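Local coordinates for DynF (Micromonospora chersina, PDB 6UBL), which is of unknown function but belongs to the dynemicin biosynthesis pathway and binds palmitic acid within a beta-barrel, which suggests a role in binding a long, apolar pathway molecule, at residues 144-156 with 179-193. Numbering follows the deposited sequence. Where two conformers were deposited one is given.
Sequences LGLKLMNREPIIL and MPLLDVNDPDGQPVA. With PLM (palmitic acid), chain C.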
# COMPACT_ATOMS: atom_id res chain seq x y z
N LEU A 144 -1.98 11.30 24.36
CA LEU A 144 -3.36 11.02 24.00
C LEU A 144 -3.87 9.70 24.57
O LEU A 144 -5.02 9.34 24.32
CB LEU A 144 -3.49 11.00 22.48
CG LEU A 144 -2.87 12.18 21.74
CD1 LEU A 144 -3.25 12.08 20.27
CD2 LEU A 144 -3.33 13.50 22.32
N GLY A 145 -3.03 8.98 25.31
CA GLY A 145 -3.42 7.69 25.84
C GLY A 145 -3.66 6.64 24.78
O GLY A 145 -4.41 5.69 25.02
N LEU A 146 -3.01 6.77 23.63
CA LEU A 146 -3.28 5.94 22.47
C LEU A 146 -1.99 5.39 21.89
O LEU A 146 -0.94 6.02 21.95
CB LEU A 146 -3.90 6.79 21.36
CG LEU A 146 -5.33 7.29 21.37
CD1 LEU A 146 -5.49 8.38 20.32
CD2 LEU A 146 -6.24 6.12 21.05
N LYS A 147 -2.11 4.20 21.29
CA LYS A 147 -1.12 3.66 20.37
C LYS A 147 -1.87 3.36 19.08
O LYS A 147 -2.95 2.76 19.11
CB LYS A 147 -0.50 2.35 20.88
CG LYS A 147 0.66 2.56 21.84
CD LYS A 147 1.38 1.25 22.14
CE LYS A 147 1.98 1.30 23.54
NZ LYS A 147 2.66 0.03 23.92
N LEU A 148 -1.32 3.79 17.95
CA LEU A 148 -1.96 3.58 16.66
C LEU A 148 -1.12 2.65 15.79
O LEU A 148 0.09 2.52 15.97
CB LEU A 148 -2.16 4.92 15.93
CG LEU A 148 -2.84 6.03 16.72
CD1 LEU A 148 -3.04 7.26 15.86
CD2 LEU A 148 -4.17 5.50 17.26
N MET A 149 -1.80 1.99 14.85
CA MET A 149 -1.14 1.11 13.91
C MET A 149 -1.77 1.30 12.54
O MET A 149 -2.85 1.87 12.40
CB MET A 149 -1.31 -0.36 14.32
CG MET A 149 -2.75 -0.74 14.64
SD MET A 149 -2.98 -2.52 14.80
CE MET A 149 -2.71 -3.01 13.10
N ASN A 150 -1.08 0.79 11.52
CA ASN A 150 -1.59 0.78 10.16
C ASN A 150 -1.79 -0.66 9.69
O ASN A 150 -0.93 -1.52 9.90
CB ASN A 150 -0.66 1.53 9.21
CG ASN A 150 0.75 0.97 9.20
OD1 ASN A 150 1.40 0.89 10.24
ND2 ASN A 150 1.24 0.60 8.01
N ARG A 151 -2.94 -0.92 9.07
CA ARG A 151 -3.19 -2.18 8.38
C ARG A 151 -2.73 -2.15 6.93
O ARG A 151 -2.28 -3.18 6.40
CB ARG A 151 -4.68 -2.53 8.43
CG ARG A 151 -5.12 -3.18 9.73
CD ARG A 151 -6.58 -3.62 9.72
NE ARG A 151 -6.87 -4.39 10.93
CZ ARG A 151 -8.09 -4.72 11.35
NH1 ARG A 151 -9.16 -4.36 10.66
NH2 ARG A 151 -8.24 -5.43 12.46
N GLU A 152 -2.87 -1.01 6.29
CA GLU A 152 -2.31 -0.79 4.98
C GLU A 152 -0.84 -0.44 5.13
O GLU A 152 -0.52 0.52 5.85
CB GLU A 152 -3.08 0.40 4.43
CG GLU A 152 -2.76 0.85 3.07
CD GLU A 152 -3.67 2.00 2.69
OE1 GLU A 152 -4.86 1.98 3.07
OE2 GLU A 152 -3.18 2.92 2.03
N PRO A 153 0.07 -1.16 4.49
CA PRO A 153 1.49 -0.87 4.70
C PRO A 153 1.85 0.52 4.19
O PRO A 153 1.35 0.98 3.15
CB PRO A 153 2.21 -1.96 3.90
CG PRO A 153 1.23 -2.39 2.86
CD PRO A 153 -0.13 -2.22 3.49
N ILE A 154 2.72 1.20 4.94
CA ILE A 154 3.28 2.47 4.51
C ILE A 154 4.39 2.18 3.51
O ILE A 154 5.36 1.49 3.84
CB ILE A 154 3.80 3.28 5.71
CG1 ILE A 154 2.68 3.58 6.69
CG2 ILE A 154 4.46 4.57 5.22
CD1 ILE A 154 3.14 3.95 8.09
N ILE A 155 4.23 2.70 2.30
CA ILE A 155 5.17 2.44 1.22
C ILE A 155 6.21 3.56 1.23
O ILE A 155 5.88 4.74 1.03
CB ILE A 155 4.45 2.39 -0.13
CG1 ILE A 155 3.38 1.28 -0.15
CG2 ILE A 155 5.46 2.26 -1.27
CD1 ILE A 155 3.84 -0.11 0.23
N LEU A 156 7.47 3.20 1.49
CA LEU A 156 8.56 4.17 1.61
C LEU A 156 9.55 3.91 0.48
O LEU A 156 9.96 2.77 0.26
CB LEU A 156 9.27 4.01 2.95
CG LEU A 156 8.30 4.23 4.12
CD1 LEU A 156 8.73 3.49 5.35
CD2 LEU A 156 8.19 5.73 4.41
N MET A 179 -3.63 7.97 4.75
CA MET A 179 -3.32 6.60 5.19
C MET A 179 -3.98 6.41 6.55
O MET A 179 -3.62 7.12 7.51
CB MET A 179 -1.79 6.45 5.31
CG MET A 179 -1.30 5.49 6.40
SD MET A 179 -1.50 3.76 5.93
CE MET A 179 -0.50 3.67 4.45
N PRO A 180 -4.91 5.46 6.70
CA PRO A 180 -5.60 5.31 8.00
C PRO A 180 -4.67 4.80 9.10
O PRO A 180 -3.84 3.92 8.89
CB PRO A 180 -6.71 4.30 7.71
CG PRO A 180 -6.80 4.19 6.21
CD PRO A 180 -5.43 4.52 5.69
N LEU A 181 -4.82 5.38 10.29
CA LEU A 181 -4.16 4.94 11.51
C LEU A 181 -5.21 4.52 12.53
O LEU A 181 -6.13 5.29 12.81
CB LEU A 181 -3.25 6.02 12.07
CG LEU A 181 -2.13 6.48 11.13
CD1 LEU A 181 -1.34 7.61 11.78
CD2 LEU A 181 -1.21 5.33 10.73
N LEU A 182 -5.09 3.30 13.03
CA LEU A 182 -6.11 2.65 13.84
C LEU A 182 -5.64 2.49 15.28
O LEU A 182 -4.46 2.25 15.54
CB LEU A 182 -6.39 1.25 13.27
CG LEU A 182 -6.67 1.20 11.77
CD1 LEU A 182 -6.76 -0.23 11.26
CD2 LEU A 182 -7.94 1.97 11.49
N ASP A 183 -6.58 2.62 16.21
CA ASP A 183 -6.29 2.33 17.62
C ASP A 183 -5.95 0.85 17.76
O ASP A 183 -6.71 -0.02 17.31
CB ASP A 183 -7.55 2.65 18.44
CG ASP A 183 -7.33 2.59 19.95
OD1 ASP A 183 -6.35 1.97 20.42
OD2 ASP A 183 -8.18 3.15 20.67
N VAL A 184 -4.79 0.55 18.36
CA VAL A 184 -4.39 -0.84 18.54
C VAL A 184 -5.43 -1.60 19.34
O VAL A 184 -5.57 -2.82 19.20
CB VAL A 184 -2.99 -0.96 19.18
CG1 VAL A 184 -1.91 -0.42 18.26
CG2 VAL A 184 -2.96 -0.25 20.53
N ASN A 185 -6.17 -0.90 20.20
CA ASN A 185 -7.22 -1.52 20.99
C ASN A 185 -8.57 -1.57 20.28
O ASN A 185 -9.53 -2.12 20.85
CB ASN A 185 -7.39 -0.75 22.31
CG ASN A 185 -6.18 -0.87 23.20
OD1 ASN A 185 -5.54 -1.92 23.26
ND2 ASN A 185 -5.87 0.20 23.92
N ASP A 186 -8.70 -1.01 19.08
CA ASP A 186 -9.96 -1.07 18.35
C ASP A 186 -9.63 -1.10 16.86
O ASP A 186 -10.03 -0.19 16.11
CB ASP A 186 -10.85 0.12 18.72
CG ASP A 186 -12.25 0.03 18.12
OD1 ASP A 186 -12.73 -1.08 17.81
OD2 ASP A 186 -12.88 1.09 17.97
N PRO A 187 -8.88 -2.11 16.40
CA PRO A 187 -8.36 -2.08 15.02
C PRO A 187 -9.44 -2.31 13.98
O PRO A 187 -9.20 -1.99 12.80
CB PRO A 187 -7.32 -3.21 15.01
CG PRO A 187 -7.79 -4.16 16.06
CD PRO A 187 -8.41 -3.30 17.14
N ASP A 188 -10.61 -2.84 14.36
CA ASP A 188 -11.73 -2.92 13.43
C ASP A 188 -12.61 -1.68 13.48
O ASP A 188 -13.67 -1.65 12.84
CB ASP A 188 -12.65 -4.11 13.75
CG ASP A 188 -12.08 -5.46 13.37
OD1 ASP A 188 -11.15 -5.56 12.55
OD2 ASP A 188 -12.62 -6.47 13.87
N GLY A 189 -12.21 -0.65 14.25
CA GLY A 189 -13.00 0.55 14.38
C GLY A 189 -12.68 1.58 13.32
O GLY A 189 -11.89 1.35 12.40
N GLN A 190 -13.32 2.74 13.44
CA GLN A 190 -12.97 3.84 12.55
C GLN A 190 -11.53 4.27 12.83
O GLN A 190 -11.06 4.20 13.97
CB GLN A 190 -13.89 5.04 12.78
CG GLN A 190 -15.31 4.86 12.29
CD GLN A 190 -16.00 6.18 11.97
OE1 GLN A 190 -15.36 7.16 11.59
NE2 GLN A 190 -17.32 6.20 12.10
N PRO A 191 -10.81 4.74 11.81
CA PRO A 191 -9.49 5.31 12.06
C PRO A 191 -9.56 6.46 13.06
O PRO A 191 -10.54 7.20 13.12
CB PRO A 191 -9.03 5.79 10.67
CG PRO A 191 -9.77 4.87 9.72
CD PRO A 191 -11.12 4.68 10.37
N VAL A 192 -8.53 6.55 13.90
CA VAL A 192 -8.40 7.66 14.84
C VAL A 192 -7.75 8.87 14.19
O VAL A 192 -8.06 10.00 14.56
CB VAL A 192 -7.56 7.19 16.05
CG1 VAL A 192 -7.24 8.36 16.97
CG2 VAL A 192 -8.26 6.07 16.78
N ALA A 193 -6.86 8.64 13.24
CA ALA A 193 -6.12 9.69 12.58
C ALA A 193 -5.68 9.16 11.22
O ALA A 193 -5.81 7.97 10.93
CB ALA A 193 -4.91 10.12 13.41
C1 PLM C . 19.60 -0.94 2.87
O1 PLM C . 19.82 -1.10 4.15
O2 PLM C . 20.43 -1.16 2.02
C2 PLM C . 18.23 -0.44 2.55
C3 PLM C . 17.78 0.76 3.34
C4 PLM C . 16.41 1.16 2.86
C5 PLM C . 15.54 1.78 3.89
C6 PLM C . 14.16 2.06 3.36
C7 PLM C . 13.67 3.41 3.81
C8 PLM C . 13.85 3.62 5.29
C9 PLM C . 13.07 2.67 6.14
CA PLM C . 11.73 3.24 6.54
CB PLM C . 11.86 4.25 7.66
CC PLM C . 10.73 4.14 8.64
CD PLM C . 9.73 5.26 8.60
CE PLM C . 8.37 4.79 9.05
CF PLM C . 7.44 5.86 9.52
CG PLM C . 6.14 5.31 9.96
O HOH W 1 -5.47 2.97 24.62
O HOH W 2 -4.55 2.66 22.23
O HOH W 3 -4.17 1.32 7.88
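D188 OD1 is gripped by both terminal nitrogens of R151, NH2 at 2.9 Å and NH1 at 3.0 Å, and by S1 OG of the second subunit. The oxygen lies in the guanidinium plane, but the carboxylate is turned 66° against it. P187 O sits over one guanidinium face, 3.1 Å above the plane, while the extended R151 chain crosses the L182 side chain at about a right angle, its CG and CD each 3.7 Å from L182 CD1. With an alanine at R151, D188 is likely to lose its charged mate within the chain and the L182 methyl its cover. Along the chain before R151, strand 146-149 pairs antiparallel with 179-183 in the wall of the beta-barrel: M149 and L182 exchange two backbone hydrogen bonds, and V184 N closes on K147 O. L148 points to the other side of the sheet from M149 and packs on L181, V192 and A193. Where the strands part, water 3 links E152 N to P180 O, and N150 ND2 donates to E152 O (2.8 Å). In the conformer given, one of two, M179 brings SD near E152 O and CE against I154 CG1; I154 CD1 touches the palmitic acid tail at CG, 3.8 Å away.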